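Local coordinates for LysR family transcriptional regulator (Vibrio vulnificus, PDB 5FHK), which probably acts as a LysR-type, DNA-binding transcription factor controlling virulence genes, of which this chain is the regulatory, substrate-binding-like domain, at residues 24-36 with 193-205. Residues are numbered along the deposited sequence; the frame is centred on the assembly and turned at random.
Sequences PMLNGFMSQYPEI and KVRLFIDYVIAYN
Helices 24-32 and 193-204 run in roughly opposing directions, their axes 128° apart and 10.4 Å from one another at closest approach, with Met25 set against Val201 and Phe29 against Tyr200. Tyr200 is a knob in a hole formed by Met25, Gly28, Phe29 and Gln32. Its OH ends over the Gly28 backbone, 3.3 Å from Gly28 CA, where glycine puts no side chain in the way. Phe29 CB lies over one face of the Tyr200 ring, 3.9 Å from the centroid, and Gln32 OE1 meets the ring edge 3.2 Å from Tyr200 CE1. With CG anti to the backbone nitrogen (chi1 170°), Phe29 reaches across to helix 193-204 and turns a face to Phe197. That pair is T-shaped, planes at 87°, with Phe197 CD1 over the centre of the Phe29 ring. Leu26 CD2 touches the Phe197 edge, 3.5 Å from CE1. Farther along, Met25 lays CG over the Tyr204 face, while SD, 3.8 Å from Val201 CG1, makes an oblique Met-aromatic contact 4.4 Å from the Tyr204 ring centroid. At the other end, Ile36 packs on the aliphatic chain of Lys193, whose NZ is hydrogen-bonded to Ser6 O. Phe197 and Leu26 continue onto strand 9-14, so the two helices cover the same sheet of this regulatory domain. No hydrogen bond crosses between the segments; cohesion therefore rests on aromatic, sulfur-aromatic and aliphatic contacts.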
loop_
_atom_site.group_PDB
_atom_site.type_symbol
_atom_site.label_atom_id
_atom_site.label_comp_id
_atom_site.label_asym_id
_atom_site.label_seq_id
_atom_site.Cartn_x
_atom_site.Cartn_y
_atom_site.Cartn_z
ATOM N N PRO A 24 8.006 -12.100 1.577
ATOM C CA PRO A 24 8.722 -13.332 1.179
ATOM C C PRO A 24 8.834 -14.308 2.334
ATOM O O PRO A 24 8.524 -15.497 2.191
ATOM C CB PRO A 24 10.091 -12.805 0.728
ATOM C CG PRO A 24 9.796 -11.397 0.272
ATOM C CD PRO A 24 8.748 -10.883 1.191
ATOM N N MET A 25 9.259 -13.808 3.498
ATOM C CA MET A 25 9.332 -14.642 4.690
ATOM C C MET A 25 7.963 -15.176 5.069
ATOM O O MET A 25 7.811 -16.366 5.381
ATOM C CB MET A 25 9.893 -13.814 5.835
ATOM C CG MET A 25 10.361 -14.580 7.041
ATOM S SD MET A 25 11.561 -13.458 7.867
ATOM C CE MET A 25 10.731 -11.873 7.747
ATOM N N LEU A 26 6.949 -14.305 5.058
ATOM C CA LEU A 26 5.612 -14.730 5.470
ATOM C C LEU A 26 5.036 -15.753 4.511
ATOM O O LEU A 26 4.325 -16.671 4.933
ATOM C CB LEU A 26 4.685 -13.522 5.560
ATOM C CG LEU A 26 4.953 -12.729 6.836
ATOM C CD1 LEU A 26 4.326 -11.355 6.728
ATOM C CD2 LEU A 26 4.388 -13.497 8.021
ATOM N N ASN A 27 5.262 -15.576 3.215
ATOM C CA ASN A 27 4.715 -16.545 2.264
ATOM C C ASN A 27 5.431 -17.887 2.400
ATOM O O ASN A 27 4.798 -18.948 2.330
ATOM C CB ASN A 27 4.809 -16.000 0.821
ATOM C CG ASN A 27 3.771 -14.928 0.510
ATOM O OD1 ASN A 27 2.673 -14.922 1.094
ATOM N ND2 ASN A 27 4.099 -14.012 -0.439
ATOM N N GLY A 28 6.731 -17.865 2.688
ATOM C CA GLY A 28 7.440 -19.118 2.908
ATOM C C GLY A 28 6.979 -19.819 4.168
ATOM O O GLY A 28 6.905 -21.047 4.214
ATOM N N PHE A 29 6.632 -19.053 5.201
ATOM C CA PHE A 29 6.176 -19.683 6.425
ATOM C C PHE A 29 4.815 -20.327 6.221
ATOM O O PHE A 29 4.592 -21.478 6.621
ATOM C CB PHE A 29 6.134 -18.657 7.551
ATOM C CG PHE A 29 5.458 -19.160 8.790
ATOM C CD1 PHE A 29 6.145 -19.934 9.694
ATOM C CD2 PHE A 29 4.116 -18.911 9.011
ATOM C CE1 PHE A 29 5.523 -20.396 10.818
ATOM C CE2 PHE A 29 3.479 -19.378 10.147
ATOM C CZ PHE A 29 4.180 -20.118 11.052
ATOM N N MET A 30 3.886 -19.583 5.615
ATOM C CA MET A 30 2.542 -20.104 5.386
ATOM C C MET A 30 2.595 -21.334 4.508
ATOM O O MET A 30 1.770 -22.248 4.638
ATOM C CB MET A 30 1.671 -19.037 4.723
ATOM C CG MET A 30 1.290 -17.886 5.663
ATOM S SD MET A 30 -0.023 -16.850 4.997
ATOM C CE MET A 30 0.888 -15.682 4.000
ATOM N N SER A 31 3.518 -21.318 3.559
ATOM C CA SER A 31 3.754 -22.445 2.691
ATOM C C SER A 31 4.148 -23.673 3.496
ATOM O O SER A 31 3.668 -24.775 3.225
ATOM C CB SER A 31 4.841 -22.056 1.696
ATOM O OG SER A 31 4.703 -22.757 0.513
ATOM N N GLN A 32 4.985 -23.494 4.530
ATOM C CA GLN A 32 5.483 -24.625 5.297
ATOM C C GLN A 32 4.483 -25.100 6.349
ATOM O O GLN A 32 4.519 -26.274 6.738
ATOM C CB GLN A 32 6.820 -24.243 5.953
ATOM C CG GLN A 32 7.651 -25.400 6.516
ATOM C CD GLN A 32 9.010 -24.937 7.029
ATOM O OE1 GLN A 32 9.728 -24.185 6.354
ATOM N NE2 GLN A 32 9.363 -25.367 8.240
ATOM N N TYR A 33 3.590 -24.217 6.809
ATOM C CA TYR A 33 2.620 -24.525 7.858
ATOM C C TYR A 33 1.234 -24.128 7.371
ATOM O O TYR A 33 0.632 -23.172 7.871
ATOM C CB TYR A 33 2.974 -23.806 9.156
ATOM C CG TYR A 33 4.342 -24.153 9.673
ATOM C CD1 TYR A 33 4.562 -25.320 10.369
ATOM C CD2 TYR A 33 5.419 -23.338 9.419
ATOM C CE1 TYR A 33 5.819 -25.628 10.837
ATOM C CE2 TYR A 33 6.668 -23.633 9.883
ATOM C CZ TYR A 33 6.869 -24.778 10.599
ATOM O OH TYR A 33 8.133 -25.083 11.051
ATOM N N PRO A 34 0.698 -24.851 6.385
ATOM C CA PRO A 34 -0.658 -24.535 5.889
ATOM C C PRO A 34 -1.737 -24.591 6.957
ATOM O O PRO A 34 -2.790 -23.963 6.788
ATOM C CB PRO A 34 -0.897 -25.610 4.822
ATOM C CG PRO A 34 0.442 -26.236 4.579
ATOM C CD PRO A 34 1.215 -26.104 5.818
ATOM N N GLU A 35 -1.528 -25.357 8.036
ATOM C CA GLU A 35 -2.505 -25.443 9.112
ATOM C C GLU A 35 -2.559 -24.179 9.963
ATOM O O GLU A 35 -3.528 -23.993 10.699
ATOM C CB GLU A 35 -2.194 -26.652 9.998
ATOM C CG GLU A 35 -0.837 -26.582 10.697
ATOM C CD GLU A 35 0.332 -26.999 9.809
ATOM O OE1 GLU A 35 0.122 -27.351 8.626
ATOM O OE2 GLU A 35 1.475 -26.970 10.294
ATOM N N ILE A 36 -1.553 -23.306 9.875
ATOM C CA ILE A 36 -1.482 -22.102 10.697
ATOM C C ILE A 36 -2.100 -20.932 9.946
ATOM O O ILE A 36 -1.839 -20.744 8.745
ATOM C CB ILE A 36 -0.019 -21.810 11.079
ATOM C CG1 ILE A 36 0.545 -22.984 11.900
ATOM C CG2 ILE A 36 0.105 -20.482 11.821
ATOM C CD1 ILE A 36 1.968 -22.750 12.396
ATOM N N LYS A 193 2.168 -22.372 17.875
ATOM C CA LYS A 193 2.070 -21.762 16.553
ATOM C C LYS A 193 2.878 -20.469 16.490
ATOM O O LYS A 193 3.590 -20.218 15.511
ATOM C CB LYS A 193 0.603 -21.531 16.190
ATOM C CG LYS A 193 -0.117 -22.820 15.875
ATOM C CD LYS A 193 -1.514 -22.589 15.299
ATOM C CE LYS A 193 -2.459 -21.997 16.341
ATOM N NZ LYS A 193 -3.413 -23.047 16.864
ATOM N N VAL A 194 2.844 -19.676 17.558
ATOM C CA VAL A 194 3.640 -18.455 17.597
ATOM C C VAL A 194 5.121 -18.787 17.690
ATOM O O VAL A 194 5.963 -18.170 17.027
ATOM C CB VAL A 194 3.167 -17.577 18.762
ATOM C CG1 VAL A 194 4.148 -16.424 19.012
ATOM C CG2 VAL A 194 1.780 -17.081 18.456
ATOM N N ARG A 195 5.457 -19.781 18.498
ATOM C CA ARG A 195 6.837 -20.217 18.623
ATOM C C ARG A 195 7.377 -20.740 17.298
ATOM O O ARG A 195 8.520 -20.452 16.924
ATOM C CB ARG A 195 6.897 -21.279 19.722
ATOM C CG ARG A 195 8.085 -22.195 19.687
ATOM C CD ARG A 195 7.918 -23.347 20.702
ATOM N NE ARG A 195 7.483 -24.584 20.065
ATOM C CZ ARG A 195 8.102 -25.147 19.030
ATOM N NH1 ARG A 195 9.185 -24.586 18.495
ATOM N NH2 ARG A 195 7.636 -26.273 18.528
ATOM N N LEU A 196 6.568 -21.503 16.562
ATOM C CA LEU A 196 7.044 -22.005 15.283
ATOM C C LEU A 196 7.314 -20.852 14.333
ATOM O O LEU A 196 8.293 -20.872 13.571
ATOM C CB LEU A 196 6.033 -22.988 14.707
ATOM C CG LEU A 196 6.299 -24.380 15.287
ATOM C CD1 LEU A 196 5.235 -25.362 14.871
ATOM C CD2 LEU A 196 7.675 -24.892 14.847
ATOM N N PHE A 197 6.492 -19.809 14.412
ATOM C CA PHE A 197 6.674 -18.668 13.530
ATOM C C PHE A 197 7.989 -17.970 13.832
ATOM O O PHE A 197 8.793 -17.718 12.932
ATOM C CB PHE A 197 5.492 -17.707 13.674
ATOM C CG PHE A 197 5.632 -16.472 12.870
ATOM C CD1 PHE A 197 5.507 -16.510 11.498
ATOM C CD2 PHE A 197 5.923 -15.263 13.479
ATOM C CE1 PHE A 197 5.657 -15.345 10.757
ATOM C CE2 PHE A 197 6.075 -14.126 12.754
ATOM C CZ PHE A 197 5.938 -14.152 11.400
ATOM N N ILE A 198 8.256 -17.737 15.115
ATOM C CA ILE A 198 9.442 -16.989 15.510
ATOM C C ILE A 198 10.709 -17.730 15.111
ATOM O O ILE A 198 11.714 -17.114 14.743
ATOM C CB ILE A 198 9.397 -16.723 17.024
ATOM C CG1 ILE A 198 8.437 -15.565 17.315
ATOM C CG2 ILE A 198 10.772 -16.445 17.558
ATOM C CD1 ILE A 198 7.859 -15.586 18.731
ATOM N N ASP A 199 10.703 -19.058 15.230
ATOM C CA ASP A 199 11.874 -19.819 14.826
ATOM C C ASP A 199 12.052 -19.787 13.317
ATOM O O ASP A 199 13.184 -19.746 12.827
ATOM C CB ASP A 199 11.766 -21.268 15.313
ATOM C CG ASP A 199 12.036 -21.408 16.813
ATOM O OD1 ASP A 199 12.644 -20.484 17.429
ATOM O OD2 ASP A 199 11.641 -22.459 17.374
ATOM N N TYR A 200 10.950 -19.855 12.562
ATOM C CA TYR A 200 11.063 -19.715 11.113
ATOM C C TYR A 200 11.767 -18.411 10.755
ATOM O O TYR A 200 12.706 -18.401 9.951
ATOM C CB TYR A 200 9.686 -19.781 10.453
ATOM C CG TYR A 200 9.774 -19.831 8.939
ATOM C CD1 TYR A 200 9.948 -21.048 8.260
ATOM C CD2 TYR A 200 9.719 -18.668 8.190
ATOM C CE1 TYR A 200 10.040 -21.084 6.869
ATOM C CE2 TYR A 200 9.793 -18.702 6.829
ATOM C CZ TYR A 200 9.955 -19.901 6.171
ATOM O OH TYR A 200 10.032 -19.860 4.811
ATOM N N VAL A 201 11.348 -17.307 11.392
ATOM C CA VAL A 201 11.912 -15.986 11.110
ATOM C C VAL A 201 13.400 -15.977 11.410
ATOM O O VAL A 201 14.213 -15.556 10.582
ATOM C CB VAL A 201 11.169 -14.894 11.910
ATOM C CG1 VAL A 201 11.796 -13.515 11.689
ATOM C CG2 VAL A 201 9.705 -14.832 11.526
ATOM N N ILE A 202 13.789 -16.487 12.582
ATOM C CA ILE A 202 15.210 -16.487 12.910
ATOM C C ILE A 202 15.978 -17.376 11.942
ATOM O O ILE A 202 17.026 -16.987 11.416
ATOM C CB ILE A 202 15.435 -16.896 14.373
ATOM C CG1 ILE A 202 14.856 -15.822 15.303
ATOM C CG2 ILE A 202 16.915 -17.061 14.638
ATOM C CD1 ILE A 202 14.542 -16.341 16.724
ATOM N N ALA A 203 15.452 -18.570 11.658
ATOM C CA ALA A 203 16.133 -19.458 10.729
ATOM C C ALA A 203 16.083 -18.940 9.300
ATOM O O ALA A 203 16.910 -19.342 8.483
ATOM C CB ALA A 203 15.548 -20.871 10.809
ATOM N N TYR A 204 15.148 -18.053 8.979
ATOM C CA TYR A 204 15.154 -17.436 7.654
ATOM C C TYR A 204 16.339 -16.489 7.492
ATOM O O TYR A 204 16.945 -16.419 6.416
ATOM C CB TYR A 204 13.841 -16.685 7.438
ATOM C CG TYR A 204 13.528 -16.356 6.004
ATOM C CD1 TYR A 204 12.777 -17.238 5.240
ATOM C CD2 TYR A 204 13.946 -15.150 5.420
ATOM C CE1 TYR A 204 12.456 -16.958 3.919
ATOM C CE2 TYR A 204 13.637 -14.860 4.076
ATOM C CZ TYR A 204 12.887 -15.775 3.343
ATOM O OH TYR A 204 12.539 -15.551 2.033
ATOM N N ASN A 205 16.681 -15.758 8.554
ATOM C CA ASN A 205 17.676 -14.679 8.524
ATOM C C ASN A 205 19.081 -15.149 8.919
ATOM O O ASN A 205 19.931 -14.333 9.301
ATOM C CB ASN A 205 17.246 -13.533 9.454
ATOM C CG ASN A 205 16.057 -12.736 8.911
ATOM O OD1 ASN A 205 16.233 -11.680 8.301
ATOM N ND2 ASN A 205 14.845 -13.235 9.143
#